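PDB 5LNB: ubiquitin-like-specific protease 2 from Saccharomyces cerevisiae, which removes the ubiquitin-like modifier SUMO from proteins as a cysteine protease of the peptidase C48 family, here represented by its catalytic domain. Local coordinates for residues A[93-98]-A[183-188]; A[177-182]-A[197-202]; A[106-111]-A[188-193]. All coordinates share one frame; numbering follows the deposited sequence.

Contact 1 of 3, residues A[93-98]-A[183-188]; sequences DYYSNV and ISYALD
The ring of Tyr95 lies over the side chain of Ser184, whose CB sits 3.9 Å from the ring centroid and 28° off the ring normal, a CH-pi contact over one face. Tyr95 CG lies anti to its own backbone N (chi1 -167°), which carries the ring out of the short, weakly bonded helix 94-98 and across the flank of helix 172-190. Farther along the ring, Tyr95 CE1 passes 4.0 Å from Tyr185 CB. At the far end the hydroxyl leaves the apolar patch: Tyr95 OH donates at 2.6 Å to Asp188 OD2, which receives it on its anti lone pair. OD2 comes in at the ring edge, near the ring plane, while the carboxylate plane is turned 81° from it. The same OD2 pairs with Lys99, so one carboxylate oxygen serves a phenol and an ammonium, which would be expected to favour the ionised acid. Tyr185 sends its hydroxyl elsewhere, to Thr105 and Leu107 N. A leucine in place of Tyr95, having no hydroxyl, would probably leave Asp188 OD2 to Lys99 alone among the partners described and cover Ser184 CB with less than a ring face. The axes of segments 94-98 and 183-188 approach to 10.3 Å, with Asp93 as N-cap of the first through Ser96 N. The arrangement is a helix-helix crossing bridged by one aromatic side chain, on helix 172-190 of the Ulp1-type catalytic domain.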
loop_
_atom_site.group_PDB
_atom_site.type_symbol
_atom_site.label_atom_id
_atom_site.label_comp_id
_atom_site.label_asym_id
_atom_site.label_seq_id
_atom_site.Cartn_x
_atom_site.Cartn_y
_atom_site.Cartn_z
ATOM N N ASP A 93 -5.141 -23.575 -4.700
ATOM C CA ASP A 93 -3.702 -23.496 -4.921
ATOM C C ASP A 93 -3.266 -22.038 -5.011
ATOM O O ASP A 93 -3.067 -21.505 -6.108
ATOM C CB ASP A 93 -3.329 -24.254 -6.195
ATOM C CG ASP A 93 -1.825 -24.389 -6.389
ATOM O OD1 ASP A 93 -1.051 -23.644 -5.748
ATOM O OD2 ASP A 93 -1.418 -25.245 -7.202
ATOM N N TYR A 94 -3.126 -21.383 -3.858
ATOM C CA TYR A 94 -2.830 -19.956 -3.849
ATOM C C TYR A 94 -1.610 -19.632 -4.697
ATOM O O TYR A 94 -1.619 -18.675 -5.479
ATOM C CB TYR A 94 -2.615 -19.478 -2.413
ATOM C CG TYR A 94 -3.862 -19.498 -1.561
ATOM C CD1 TYR A 94 -5.038 -18.901 -1.998
ATOM C CD2 TYR A 94 -3.868 -20.126 -0.316
ATOM C CE1 TYR A 94 -6.187 -18.916 -1.213
ATOM C CE2 TYR A 94 -5.012 -20.148 0.474
ATOM C CZ TYR A 94 -6.164 -19.537 0.020
ATOM O OH TYR A 94 -7.294 -19.554 0.802
ATOM N N TYR A 95 -0.543 -20.420 -4.554
ATOM C CA TYR A 95 0.713 -20.038 -5.179
ATOM C C TYR A 95 0.627 -20.124 -6.700
ATOM O O TYR A 95 1.088 -19.217 -7.403
ATOM C CB TYR A 95 1.856 -20.901 -4.642
ATOM C CG TYR A 95 3.196 -20.336 -5.009
ATOM C CD1 TYR A 95 3.601 -19.097 -4.529
ATOM C CD2 TYR A 95 4.047 -21.019 -5.862
ATOM C CE1 TYR A 95 4.823 -18.564 -4.881
ATOM C CE2 TYR A 95 5.269 -20.493 -6.215
ATOM C CZ TYR A 95 5.655 -19.275 -5.721
ATOM O OH TYR A 95 6.874 -18.754 -6.087
ATOM N N SER A 96 0.030 -21.197 -7.226
ATOM C CA SER A 96 -0.139 -21.310 -8.672
ATOM C C SER A 96 -0.815 -20.085 -9.265
ATOM O O SER A 96 -0.572 -19.749 -10.428
ATOM C CB SER A 96 -0.956 -22.555 -9.018
ATOM O OG SER A 96 -0.227 -23.725 -8.706
ATOM N N ASN A 97 -1.679 -19.415 -8.492
ATOM C CA ASN A 97 -2.424 -18.278 -9.020
ATOM C C ASN A 97 -1.499 -17.119 -9.372
ATOM O O ASN A 97 -1.735 -16.412 -10.357
ATOM C CB ASN A 97 -3.485 -17.821 -8.014
ATOM C CG ASN A 97 -4.578 -18.852 -7.805
ATOM O OD1 ASN A 97 -4.829 -19.682 -8.674
ATOM N ND2 ASN A 97 -5.242 -18.797 -6.649
ATOM N N VAL A 98 -0.442 -16.910 -8.585
ATOM C CA VAL A 98 0.428 -15.750 -8.735
ATOM C C VAL A 98 1.855 -16.138 -9.113
ATOM O O VAL A 98 2.753 -15.297 -9.041
ATOM C CB VAL A 98 0.427 -14.882 -7.463
ATOM C CG1 VAL A 98 -0.930 -14.241 -7.256
ATOM C CG2 VAL A 98 0.824 -15.711 -6.238
ATOM N N ILE A 183 5.332 -19.199 2.344
ATOM C CA ILE A 183 5.930 -20.513 2.522
ATOM C C ILE A 183 6.261 -21.125 1.170
ATOM O O ILE A 183 7.357 -21.656 0.960
ATOM C CB ILE A 183 4.992 -21.413 3.341
ATOM C CG1 ILE A 183 4.909 -20.902 4.780
ATOM C CG2 ILE A 183 5.470 -22.853 3.313
ATOM C CD1 ILE A 183 3.935 -21.677 5.646
ATOM N N SER A 184 5.314 -21.052 0.233
ATOM C CA SER A 184 5.544 -21.578 -1.106
ATOM C C SER A 184 6.617 -20.777 -1.825
ATOM O O SER A 184 7.508 -21.346 -2.471
ATOM C CB SER A 184 4.242 -21.563 -1.902
ATOM O OG SER A 184 3.267 -22.370 -1.269
ATOM N N TYR A 185 6.540 -19.447 -1.726
ATOM C CA TYR A 185 7.557 -18.593 -2.325
ATOM C C TYR A 185 8.948 -18.977 -1.841
ATOM O O TYR A 185 9.878 -19.130 -2.638
ATOM C CB TYR A 185 7.256 -17.128 -2.004
ATOM C CG TYR A 185 8.114 -16.151 -2.763
ATOM C CD1 TYR A 185 9.351 -15.753 -2.263
ATOM C CD2 TYR A 185 7.697 -15.632 -3.992
ATOM C CE1 TYR A 185 10.148 -14.859 -2.958
ATOM C CE2 TYR A 185 8.485 -14.721 -4.693
ATOM C CZ TYR A 185 9.715 -14.346 -4.172
ATOM O OH TYR A 185 10.522 -13.454 -4.845
ATOM N N ALA A 186 9.105 -19.130 -0.523
ATOM C CA ALA A 186 10.399 -19.494 0.046
ATOM C C ALA A 186 10.923 -20.796 -0.549
ATOM O O ALA A 186 12.113 -20.912 -0.869
ATOM C CB ALA A 186 10.276 -19.615 1.566
ATOM N N LEU A 187 10.052 -21.797 -0.678
ATOM C CA LEU A 187 10.479 -23.079 -1.220
ATOM C C LEU A 187 10.827 -22.950 -2.697
ATOM O O LEU A 187 11.836 -23.495 -3.156
ATOM C CB LEU A 187 9.383 -24.123 -1.005
ATOM C CG LEU A 187 9.749 -25.534 -1.469
ATOM C CD1 LEU A 187 10.886 -26.109 -0.636
ATOM C CD2 LEU A 187 8.548 -26.469 -1.419
ATOM N N ASP A 188 10.008 -22.210 -3.443
ATOM C CA ASP A 188 10.196 -22.071 -4.879
ATOM C C ASP A 188 11.469 -21.297 -5.206
ATOM O O ASP A 188 12.292 -21.755 -6.003
ATOM C CB ASP A 188 8.975 -21.376 -5.480
ATOM C CG ASP A 188 9.074 -21.196 -6.983
ATOM O OD1 ASP A 188 9.794 -21.981 -7.641
ATOM O OD2 ASP A 188 8.421 -20.263 -7.505
#

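Contact 2 of 3, residues A[177-182]-A[197-202]; sequences PIKEFL and TQIKMK
Helix 177-182 and strand 199-202 run nearly antiparallel, at 150° between their N-to-C directions, with their axes 9.5 Å apart at closest approach. The backbones come nearest at Lys179 and Ile199, whose CA atoms are 6.5 Å apart. This is the helix-on-strand packing of a beta-alpha-beta unit, in which helix 172-190 connects strand 159-164 to its parallel neighbour 199-203, the outermost strand of the mixed sheet on this side.

Lys179 and Ile199 both point toward the opposite segment, and the two side chains run alongside each other, pointing opposite ways. With CG beside the backbone N and an extended chain beyond it, the lysine lays its methylenes along the isoleucine before the amine arrives at the strand backbone: Lys179 CG lies 3.9 Å from Ile199 CG2. The other branch of the isoleucine reaches deeper along the helix, where Ile199 CD1 meets Leu182 CB at 4.2 Å. Behind this pair, Leu182 rests on Ile128 and Ile199 on Ile161, which ties the contact to the hydrophobic face of the sheet.

At the tip, Lys179 NZ makes only a weak hydrogen bond to Ile199 O, at 3.3 Å. Two waters complete its setting. One accepts from Lys179 NZ at 2.8 Å and also from Met201 N; the second accepts from the same amine and donates to Ile199 O at 2.9 Å. That second water also accepts from Lys200 NZ, which stands 5.5 Å from Lys179 NZ. The chemistry is therefore divided: aliphatic carbon makes the inner part of the contact, while the charge is carried out to a hydrated edge strand, where water probably softens the proximity of the two ammonium groups.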
loop_
_atom_site.group_PDB
_atom_site.type_symbol
_atom_site.label_atom_id
_atom_site.label_comp_id
_atom_site.label_asym_id
_atom_site.label_seq_id
_atom_site.Cartn_x
_atom_site.Cartn_y
_atom_site.Cartn_z
ATOM N N PRO A 177 -3.864 -16.644 3.660
ATOM C CA PRO A 177 -3.329 -16.895 2.312
ATOM C C PRO A 177 -1.967 -16.269 2.092
ATOM O O PRO A 177 -1.178 -16.783 1.293
ATOM C CB PRO A 177 -4.389 -16.273 1.393
ATOM C CG PRO A 177 -5.644 -16.314 2.192
ATOM C CD PRO A 177 -5.234 -16.109 3.623
ATOM N N ILE A 178 -1.658 -15.166 2.771
ATOM C CA ILE A 178 -0.350 -14.558 2.578
ATOM C C ILE A 178 0.717 -15.376 3.285
ATOM O O ILE A 178 1.841 -15.509 2.787
ATOM C CB ILE A 178 -0.351 -13.089 3.038
ATOM C CG1 ILE A 178 -1.399 -12.292 2.253
ATOM C CG2 ILE A 178 1.041 -12.481 2.857
ATOM C CD1 ILE A 178 -1.496 -10.837 2.650
ATOM N N LYS A 179 0.388 -15.945 4.447
ATOM C CA LYS A 179 1.307 -16.877 5.092
ATOM C C LYS A 179 1.659 -18.027 4.156
ATOM O O LYS A 179 2.833 -18.376 3.994
ATOM C CB LYS A 179 0.701 -17.412 6.384
ATOM C CG LYS A 179 0.393 -16.369 7.425
ATOM C CD LYS A 179 0.287 -17.015 8.795
ATOM C CE LYS A 179 -0.127 -16.014 9.864
ATOM N NZ LYS A 179 -0.303 -16.713 11.195
ATOM N N GLU A 180 0.649 -18.635 3.529
ATOM C CA GLU A 180 0.915 -19.781 2.664
ATOM C C GLU A 180 1.695 -19.364 1.424
ATOM O O GLU A 180 2.582 -20.094 0.962
ATOM C CB GLU A 180 -0.400 -20.466 2.284
ATOM C CG GLU A 180 -1.170 -21.033 3.492
ATOM C CD GLU A 180 -0.479 -22.235 4.161
ATOM O OE1 GLU A 180 0.277 -22.972 3.484
ATOM O OE2 GLU A 180 -0.700 -22.447 5.375
ATOM N N PHE A 181 1.384 -18.184 0.882
ATOM C CA PHE A 181 2.163 -17.639 -0.223
ATOM C C PHE A 181 3.641 -17.561 0.137
ATOM O O PHE A 181 4.507 -17.978 -0.640
ATOM C CB PHE A 181 1.639 -16.254 -0.600
ATOM C CG PHE A 181 2.576 -15.490 -1.480
ATOM C CD1 PHE A 181 2.648 -15.770 -2.842
ATOM C CD2 PHE A 181 3.417 -14.525 -0.947
ATOM C CE1 PHE A 181 3.518 -15.079 -3.658
ATOM C CE2 PHE A 181 4.293 -13.828 -1.759
ATOM C CZ PHE A 181 4.348 -14.107 -3.122
ATOM N N LEU A 182 3.949 -17.022 1.321
ATOM C CA LEU A 182 5.345 -16.853 1.714
ATOM C C LEU A 182 6.043 -18.193 1.844
ATOM O O LEU A 182 7.226 -18.322 1.509
ATOM C CB LEU A 182 5.437 -16.089 3.031
ATOM C CG LEU A 182 5.003 -14.635 2.953
ATOM C CD1 LEU A 182 4.949 -14.022 4.356
ATOM C CD2 LEU A 182 5.953 -13.864 2.000
ATOM N N THR A 197 4.562 -21.306 11.683
ATOM C CA THR A 197 4.580 -20.700 13.013
ATOM C C THR A 197 5.649 -19.624 13.149
ATOM O O THR A 197 5.636 -18.887 14.141
ATOM C CB THR A 197 4.778 -21.759 14.102
ATOM O OG1 THR A 197 6.072 -22.351 13.967
ATOM C CG2 THR A 197 3.724 -22.836 13.985
ATOM N N GLN A 198 6.563 -19.518 12.185
ATOM C CA GLN A 198 7.509 -18.412 12.115
ATOM C C GLN A 198 6.884 -17.138 11.567
ATOM O O GLN A 198 7.528 -16.084 11.600
ATOM C CB GLN A 198 8.695 -18.793 11.228
ATOM C CG GLN A 198 9.950 -19.229 11.944
ATOM C CD GLN A 198 11.092 -19.476 10.957
ATOM O OE1 GLN A 198 11.134 -20.507 10.277
ATOM N NE2 GLN A 198 12.006 -18.514 10.857
ATOM N N ILE A 199 5.655 -17.208 11.063
ATOM C CA ILE A 199 4.995 -16.087 10.404
ATOM C C ILE A 199 3.839 -15.632 11.285
ATOM O O ILE A 199 2.921 -16.413 11.575
ATOM C CB ILE A 199 4.514 -16.474 8.998
ATOM C CG1 ILE A 199 5.648 -17.173 8.231
ATOM C CG2 ILE A 199 4.008 -15.253 8.235
ATOM C CD1 ILE A 199 5.246 -17.638 6.882
ATOM N N LYS A 200 3.883 -14.373 11.708
ATOM C CA LYS A 200 2.935 -13.835 12.672
ATOM C C LYS A 200 2.228 -12.634 12.068
ATOM O O LYS A 200 2.879 -11.682 11.620
ATOM C CB LYS A 200 3.638 -13.448 13.974
ATOM C CG LYS A 200 4.220 -14.639 14.724
ATOM C CD LYS A 200 3.158 -15.715 14.969
ATOM C CE LYS A 200 3.736 -16.960 15.644
ATOM N NZ LYS A 200 2.787 -18.107 15.553
ATOM N N MET A 201 0.900 -12.688 12.040
ATOM C CA MET A 201 0.118 -11.495 11.772
ATOM C C MET A 201 0.101 -10.633 13.028
ATOM O O MET A 201 -0.184 -11.131 14.122
ATOM C CB MET A 201 -1.306 -11.851 11.351
ATOM C CG MET A 201 -2.146 -10.600 11.099
ATOM S SD MET A 201 -3.930 -10.851 11.024
ATOM C CE MET A 201 -4.300 -11.366 12.705
ATOM N N LYS A 202 0.432 -9.351 12.880
ATOM C CA LYS A 202 0.381 -8.400 13.982
ATOM C C LYS A 202 -0.646 -7.334 13.634
ATOM O O LYS A 202 -0.497 -6.635 12.626
ATOM C CB LYS A 202 1.755 -7.779 14.245
ATOM C CG LYS A 202 2.873 -8.794 14.507
ATOM C CD LYS A 202 2.859 -9.329 15.934
ATOM C CE LYS A 202 4.003 -10.306 16.159
ATOM N NZ LYS A 202 4.000 -10.933 17.524
HETATM O O HOH W 1 -0.423 -15.047 13.446
HETATM O O HOH W 2 1.504 -18.641 12.814
#

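Contact 3 of 3, residues A[106-111]-A[188-193]; sequences DLFSKK and DKYSIQ
Tyr190 OH is gripped by two partners of the loop 106-111. It donates to Asp106 OD1 at 2.6 Å, meeting that oxygen nearly along its C-O bond, and it accepts from Phe108 N at 3.1 Å with an N-H...O angle of 148°. The carboxylate oxygen lies at the edge of the tyrosine ring, in its plane, although the two planes are turned 50° apart and the side chains cross at about a right angle. The phenol thus acts as donor and acceptor at once.

The next layer is apolar. Tyr190 CE2 comes to 3.4 Å from Phe108 CG, and the neighbouring CD2 lies over one face of the phenylalanine, toward its rim. The rings form an oblique pair, inclined at 46° with centroids 5.1 Å apart. On the tyrosine itself, Lys189 CB stands over the centre of one ring face.

Positioning comes from the loop and from the helix end. In the loop, Asp106 holds CG anti to the backbone N, which swings the carboxylate to the tyrosine hydroxyl, while Asp106 O accepts from Ser109 N and, at 2.9 Å, from Ser109 OG. These last bonds tighten the 3-10 turn 107-109 that presents Phe108 N. Tyr190 occupies the last turn of helix 172-190, just before Ser191 departs with positive phi. Farther out, Leu135 touches both Phe108 and Tyr190, and Leu182 and Ala186 back the phenylalanine.

The chemistry is consistent with a hydroxyl whose rotation is restricted: with the phenol hydrogen directed to Asp106, the oxygen can still receive the amide of Phe108, and the negative carboxylate would be expected to strengthen the acceptor character of that oxygen.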
loop_
_atom_site.group_PDB
_atom_site.type_symbol
_atom_site.label_atom_id
_atom_site.label_comp_id
_atom_site.label_asym_id
_atom_site.label_seq_id
_atom_site.Cartn_x
_atom_site.Cartn_y
_atom_site.Cartn_z
ATOM N N ASP A 106 12.305 -10.998 -5.954
ATOM C CA ASP A 106 13.226 -11.427 -4.918
ATOM C C ASP A 106 12.728 -10.855 -3.594
ATOM O O ASP A 106 13.384 -10.038 -2.953
ATOM C CB ASP A 106 14.645 -10.976 -5.258
ATOM C CG ASP A 106 15.674 -11.471 -4.266
ATOM O OD1 ASP A 106 15.362 -12.392 -3.479
ATOM O OD2 ASP A 106 16.805 -10.938 -4.281
ATOM N N LEU A 107 11.544 -11.303 -3.166
ATOM C CA LEU A 107 10.854 -10.646 -2.050
ATOM C C LEU A 107 11.620 -10.757 -0.737
ATOM O O LEU A 107 11.546 -9.847 0.098
ATOM C CB LEU A 107 9.447 -11.220 -1.877
ATOM C CG LEU A 107 8.511 -10.991 -3.069
ATOM C CD1 LEU A 107 7.120 -11.573 -2.815
ATOM C CD2 LEU A 107 8.442 -9.492 -3.386
ATOM N N PHE A 108 12.344 -11.854 -0.521
ATOM C CA PHE A 108 13.018 -12.039 0.757
ATOM C C PHE A 108 14.284 -11.198 0.887
ATOM O O PHE A 108 14.924 -11.241 1.941
ATOM C CB PHE A 108 13.334 -13.525 0.987
ATOM C CG PHE A 108 12.127 -14.357 1.374
ATOM C CD1 PHE A 108 10.898 -14.163 0.759
ATOM C CD2 PHE A 108 12.226 -15.333 2.354
ATOM C CE1 PHE A 108 9.799 -14.926 1.105
ATOM C CE2 PHE A 108 11.127 -16.097 2.707
ATOM C CZ PHE A 108 9.915 -15.894 2.082
ATOM N N SER A 109 14.663 -10.430 -0.133
ATOM C CA SER A 109 15.695 -9.418 0.065
ATOM C C SER A 109 15.106 -8.066 0.461
ATOM O O SER A 109 15.856 -7.111 0.686
ATOM C CB SER A 109 16.554 -9.266 -1.193
ATOM O OG SER A 109 15.809 -8.680 -2.244
ATOM N N LYS A 110 13.790 -7.969 0.584
ATOM C CA LYS A 110 13.143 -6.715 0.932
ATOM C C LYS A 110 12.960 -6.582 2.443
ATOM O O LYS A 110 12.608 -7.543 3.133
ATOM C CB LYS A 110 11.788 -6.616 0.227
ATOM C CG LYS A 110 11.851 -6.908 -1.269
ATOM C CD LYS A 110 12.675 -5.853 -1.980
ATOM C CE LYS A 110 13.172 -6.346 -3.326
ATOM N NZ LYS A 110 13.973 -5.267 -3.952
ATOM N N LYS A 111 13.203 -5.375 2.950
ATOM C CA LYS A 111 12.797 -5.041 4.312
ATOM C C LYS A 111 11.284 -4.846 4.444
ATOM O O LYS A 111 10.722 -5.130 5.504
ATOM C CB LYS A 111 13.506 -3.770 4.773
ATOM C CG LYS A 111 14.963 -3.947 5.114
ATOM C CD LYS A 111 15.516 -2.666 5.735
ATOM C CE LYS A 111 16.826 -2.944 6.443
ATOM N NZ LYS A 111 16.669 -4.035 7.451
ATOM N N ASP A 188 10.008 -22.210 -3.443
ATOM C CA ASP A 188 10.196 -22.071 -4.879
ATOM C C ASP A 188 11.469 -21.297 -5.206
ATOM O O ASP A 188 12.292 -21.755 -6.003
ATOM C CB ASP A 188 8.975 -21.376 -5.480
ATOM C CG ASP A 188 9.074 -21.196 -6.983
ATOM O OD1 ASP A 188 9.794 -21.981 -7.641
ATOM O OD2 ASP A 188 8.421 -20.263 -7.505
ATOM N N LYS A 189 11.645 -20.110 -4.623
ATOM C CA LYS A 189 12.752 -19.268 -5.070
ATOM C C LYS A 189 14.062 -19.614 -4.384
ATOM O O LYS A 189 15.122 -19.474 -5.000
ATOM C CB LYS A 189 12.458 -17.780 -4.838
ATOM C CG LYS A 189 11.200 -17.258 -5.506
ATOM C CD LYS A 189 11.188 -17.562 -6.975
ATOM C CE LYS A 189 9.969 -16.948 -7.645
ATOM N NZ LYS A 189 9.845 -17.427 -9.060
ATOM N N TYR A 190 14.021 -20.038 -3.119
ATOM C CA TYR A 190 15.238 -20.244 -2.352
ATOM C C TYR A 190 15.399 -21.655 -1.811
ATOM O O TYR A 190 16.382 -21.913 -1.120
ATOM C CB TYR A 190 15.314 -19.264 -1.174
ATOM C CG TYR A 190 14.894 -17.856 -1.489
ATOM C CD1 TYR A 190 15.730 -16.998 -2.215
ATOM C CD2 TYR A 190 13.660 -17.366 -1.049
ATOM C CE1 TYR A 190 15.343 -15.685 -2.491
ATOM C CE2 TYR A 190 13.260 -16.063 -1.330
ATOM C CZ TYR A 190 14.102 -15.231 -2.050
ATOM O OH TYR A 190 13.699 -13.940 -2.315
ATOM N N SER A 191 14.477 -22.572 -2.092
ATOM C CA SER A 191 14.568 -23.935 -1.575
ATOM C C SER A 191 14.615 -23.958 -0.049
ATOM O O SER A 191 15.250 -24.827 0.553
ATOM C CB SER A 191 15.783 -24.665 -2.157
ATOM O OG SER A 191 15.597 -24.890 -3.536
ATOM N N ILE A 192 13.961 -22.992 0.579
ATOM C CA ILE A 192 13.924 -22.858 2.029
ATOM C C ILE A 192 12.613 -23.440 2.535
ATOM O O ILE A 192 11.540 -23.148 1.994
ATOM C CB ILE A 192 14.072 -21.384 2.450
ATOM C CG1 ILE A 192 15.551 -20.981 2.488
ATOM C CG2 ILE A 192 13.387 -21.125 3.779
ATOM C CD1 ILE A 192 15.750 -19.484 2.730
ATOM N N GLN A 193 12.698 -24.267 3.568
ATOM C CA GLN A 193 11.519 -24.776 4.256
ATOM C C GLN A 193 11.152 -23.782 5.353
ATOM O O GLN A 193 11.872 -23.638 6.346
ATOM C CB GLN A 193 11.779 -26.175 4.810
ATOM C CG GLN A 193 11.790 -27.260 3.745
ATOM C CD GLN A 193 12.147 -28.621 4.312
ATOM O OE1 GLN A 193 13.307 -28.887 4.635
ATOM N NE2 GLN A 193 11.149 -29.489 4.447
#

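All three contacts use helix 172-190, met in the order contact 2, contact 1, contact 3 from its middle to its C-terminal end; contact 3 includes the residues just after the helix, and Asp188 belongs to both contacts 1 and 3. Along the chain the segments come as 93-98, 106-111, 177-182, 183-188, 188-193 and 197-202. The centres lie 11 to 14 Å apart, all on one side of the chain's centre. Direct packing joins them, with Phe181 touching Tyr95, Val98 and Leu107. Within the Ulp1-type catalytic domain the helix packs against edge strand 199-203 in contact 2, and also meets helix 94-98 in contact 1 and the loop before strand 112-119 in contact 3.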